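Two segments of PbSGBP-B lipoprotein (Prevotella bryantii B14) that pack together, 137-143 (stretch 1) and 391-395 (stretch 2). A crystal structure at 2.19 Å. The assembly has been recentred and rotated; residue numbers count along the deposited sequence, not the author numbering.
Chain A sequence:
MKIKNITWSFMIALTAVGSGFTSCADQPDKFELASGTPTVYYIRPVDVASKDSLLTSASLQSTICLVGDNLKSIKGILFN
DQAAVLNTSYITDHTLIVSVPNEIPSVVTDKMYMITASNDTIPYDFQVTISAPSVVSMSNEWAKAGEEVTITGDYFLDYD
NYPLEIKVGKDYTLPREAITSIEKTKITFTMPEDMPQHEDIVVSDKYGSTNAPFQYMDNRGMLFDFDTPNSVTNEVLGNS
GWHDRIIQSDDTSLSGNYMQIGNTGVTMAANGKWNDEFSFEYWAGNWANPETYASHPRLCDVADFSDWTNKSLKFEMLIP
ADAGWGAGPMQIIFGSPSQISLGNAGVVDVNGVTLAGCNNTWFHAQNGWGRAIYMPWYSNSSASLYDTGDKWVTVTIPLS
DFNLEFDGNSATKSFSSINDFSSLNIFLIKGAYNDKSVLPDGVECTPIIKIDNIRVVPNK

Stretch 1, residues 137-143: SMSNEWA
Stretch 2 (391-395) KWVTV

One residue, Thr394, takes part in both direct hydrogen bonds of this contact, through its amide and its hydroxyl: on the strand of stretch 2, it reaches into the turn of stretch 1, where its hydroxyl accepts a hydrogen bond from a backbone amide, Glu141 N to Thr394 OG1, 2.8 Å with an N-H...O angle of 161°. The residues that touch are at least 252 positions apart in the chain; the two stretches bury 255 Å² between them, and Thr394 gives up more area than any other residue. Stretch 1 leaves a strand at Ser137 and Met138 (phi/psi -139/156 and -118/143), bends at Ser139 (-60/-50), passes through an extended Asn140 (-141/104) and closes a type I turn from Asn140 to Ala143, with Glu141 at -64/-16 and Trp142 at -112/39. A weak hydrogen bond, Ala143 N to Asn140 O at 3.2 Å, spans the turn. Stretch 2 is extended throughout, with Val393 at -126/149, Thr394 at -91/127 and Val395 at -108/131. The register is set by Asn140 and Val393, whose CA atoms lie 4.6 Å apart.

The second direct hydrogen bond is purely backbone: Thr394 N donates to Ser139 O at 2.9 Å and 165°. The same carbonyl receives a CA-H...O contact from Val393 CA at 3.3 Å. Thr394 therefore donates through its amide and accepts through its side chain, which points toward stretch 1 with chi1 at -56° (m). Its compact, beta-branched form suits both the extended backbone and the narrow approach, OG1 coming within 3.5 Å of Asn140 CA and 3.6 Å of Glu141 CG.

Asn140, buried with chi1 t and chi2 -1°, braces the turn from within: its OD1 accepts from Trp142 N at 2.7 Å, as a short amide side chain at the first turn position can. Its ND2 lies 3.2 Å from Trp392 O, but the angle is too poor for a hydrogen bond; ND2 also packs 3.7 Å from Trp392 CB. Trp392 (chi1 -70°, chi2 93°) has its CA-to-CB bond sideways, and the indole leads away. Glu141, also buried, is m, t with chi3 6°; both carboxylate oxygens are hydrogen-bonded elsewhere in the structure, which satisfies the buried acid. Ser139 (p) and Val393 (m) direct their CA-to-CB bonds away, so Ser139 joins the contact through its main chain. Selenomethionine Met138 (chi1 and chi2 t, chi3 -102°) carries its end away too, while its backbone joins a water bridge: water 1 lies 2.8 Å from Met138 O and 2.7 Å from Thr394 O, placed to donate to either carbonyl.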

# COMPACT_ATOMS: atom_id res chain seq x y z
N SER A 137 0.30 -2.56 3.81
CA SER A 137 -1.15 -2.50 3.69
C SER A 137 -1.83 -3.13 4.90
O SER A 137 -1.26 -3.97 5.59
CB SER A 137 -1.63 -3.22 2.42
OG SER A 137 -1.23 -4.58 2.42
N MSE A 138 -3.07 -2.70 5.13
CA MSE A 138 -3.91 -3.31 6.14
C MSE A 138 -5.12 -3.86 5.39
O MSE A 138 -5.57 -3.24 4.43
CB MSE A 138 -4.32 -2.29 7.21
CG MSE A 138 -4.66 -2.90 8.55
SE MSE A 138 -5.89 -1.82 9.60
CE MSE A 138 -4.69 -0.98 10.83
N SER A 139 -5.62 -5.02 5.81
CA SER A 139 -6.69 -5.68 5.07
C SER A 139 -7.93 -4.79 4.98
O SER A 139 -8.48 -4.58 3.90
CB SER A 139 -7.04 -7.01 5.72
OG SER A 139 -7.53 -6.82 7.04
N ASN A 140 -8.37 -4.26 6.12
CA ASN A 140 -9.49 -3.32 6.15
C ASN A 140 -9.14 -2.27 7.19
O ASN A 140 -9.23 -2.52 8.40
CB ASN A 140 -10.80 -4.03 6.50
CG ASN A 140 -11.99 -3.08 6.59
OD1 ASN A 140 -11.86 -1.87 6.41
ND2 ASN A 140 -13.16 -3.64 6.86
N GLU A 141 -8.75 -1.09 6.73
CA GLU A 141 -8.47 -0.00 7.66
C GLU A 141 -9.70 0.43 8.44
O GLU A 141 -9.57 1.13 9.45
CB GLU A 141 -7.88 1.19 6.90
CG GLU A 141 -6.61 0.81 6.16
CD GLU A 141 -6.02 1.96 5.38
OE1 GLU A 141 -6.54 3.09 5.49
OE2 GLU A 141 -5.04 1.73 4.64
N TRP A 142 -10.91 0.04 7.99
CA TRP A 142 -12.15 0.33 8.69
C TRP A 142 -12.80 -0.93 9.27
O TRP A 142 -14.02 -1.06 9.29
CB TRP A 142 -13.11 1.07 7.76
CG TRP A 142 -12.76 2.54 7.60
CD1 TRP A 142 -11.57 3.06 7.18
CD2 TRP A 142 -13.62 3.66 7.86
NE1 TRP A 142 -11.64 4.43 7.16
CE2 TRP A 142 -12.88 4.82 7.57
CE3 TRP A 142 -14.94 3.78 8.30
CZ2 TRP A 142 -13.42 6.10 7.71
CZ3 TRP A 142 -15.47 5.04 8.44
CH2 TRP A 142 -14.72 6.19 8.15
N ALA A 143 -11.98 -1.83 9.79
CA ALA A 143 -12.49 -3.08 10.33
C ALA A 143 -13.18 -2.85 11.66
O ALA A 143 -12.67 -2.15 12.53
CB ALA A 143 -11.36 -4.09 10.50
N LYS A 391 -16.50 -9.31 2.28
CA LYS A 391 -15.88 -8.46 3.28
C LYS A 391 -15.43 -7.15 2.64
O LYS A 391 -15.18 -7.08 1.43
CB LYS A 391 -14.69 -9.14 3.96
CG LYS A 391 -15.04 -10.35 4.81
CD LYS A 391 -14.92 -11.63 4.01
CE LYS A 391 -15.09 -12.86 4.88
NZ LYS A 391 -14.91 -14.12 4.10
N TRP A 392 -15.34 -6.12 3.47
CA TRP A 392 -14.79 -4.84 3.03
C TRP A 392 -13.27 -4.90 3.12
O TRP A 392 -12.71 -5.29 4.15
CB TRP A 392 -15.33 -3.70 3.89
CG TRP A 392 -16.78 -3.39 3.67
CD1 TRP A 392 -17.84 -3.90 4.36
CD2 TRP A 392 -17.32 -2.50 2.69
NE1 TRP A 392 -19.01 -3.38 3.87
CE2 TRP A 392 -18.72 -2.52 2.84
CE3 TRP A 392 -16.76 -1.69 1.70
CZ2 TRP A 392 -19.57 -1.75 2.04
CZ3 TRP A 392 -17.60 -0.93 0.90
CH2 TRP A 392 -18.99 -0.97 1.08
N VAL A 393 -12.60 -4.51 2.03
CA VAL A 393 -11.15 -4.47 1.97
C VAL A 393 -10.72 -3.08 1.52
O VAL A 393 -11.43 -2.40 0.76
CB VAL A 393 -10.57 -5.55 1.03
CG1 VAL A 393 -10.90 -6.94 1.55
CG2 VAL A 393 -11.10 -5.36 -0.39
N THR A 394 -9.56 -2.64 1.99
CA THR A 394 -9.01 -1.34 1.64
C THR A 394 -8.13 -1.46 0.40
O THR A 394 -7.21 -2.28 0.37
CB THR A 394 -8.22 -0.74 2.80
OG1 THR A 394 -9.05 -0.68 3.97
CG2 THR A 394 -7.71 0.65 2.45
N VAL A 395 -8.42 -0.64 -0.60
CA VAL A 395 -7.67 -0.62 -1.86
C VAL A 395 -6.83 0.65 -1.89
O VAL A 395 -7.33 1.75 -1.63
CB VAL A 395 -8.62 -0.69 -3.06
CG1 VAL A 395 -7.85 -0.50 -4.36
CG2 VAL A 395 -9.37 -2.01 -3.07
O HOH W 1 -6.36 -4.33 1.99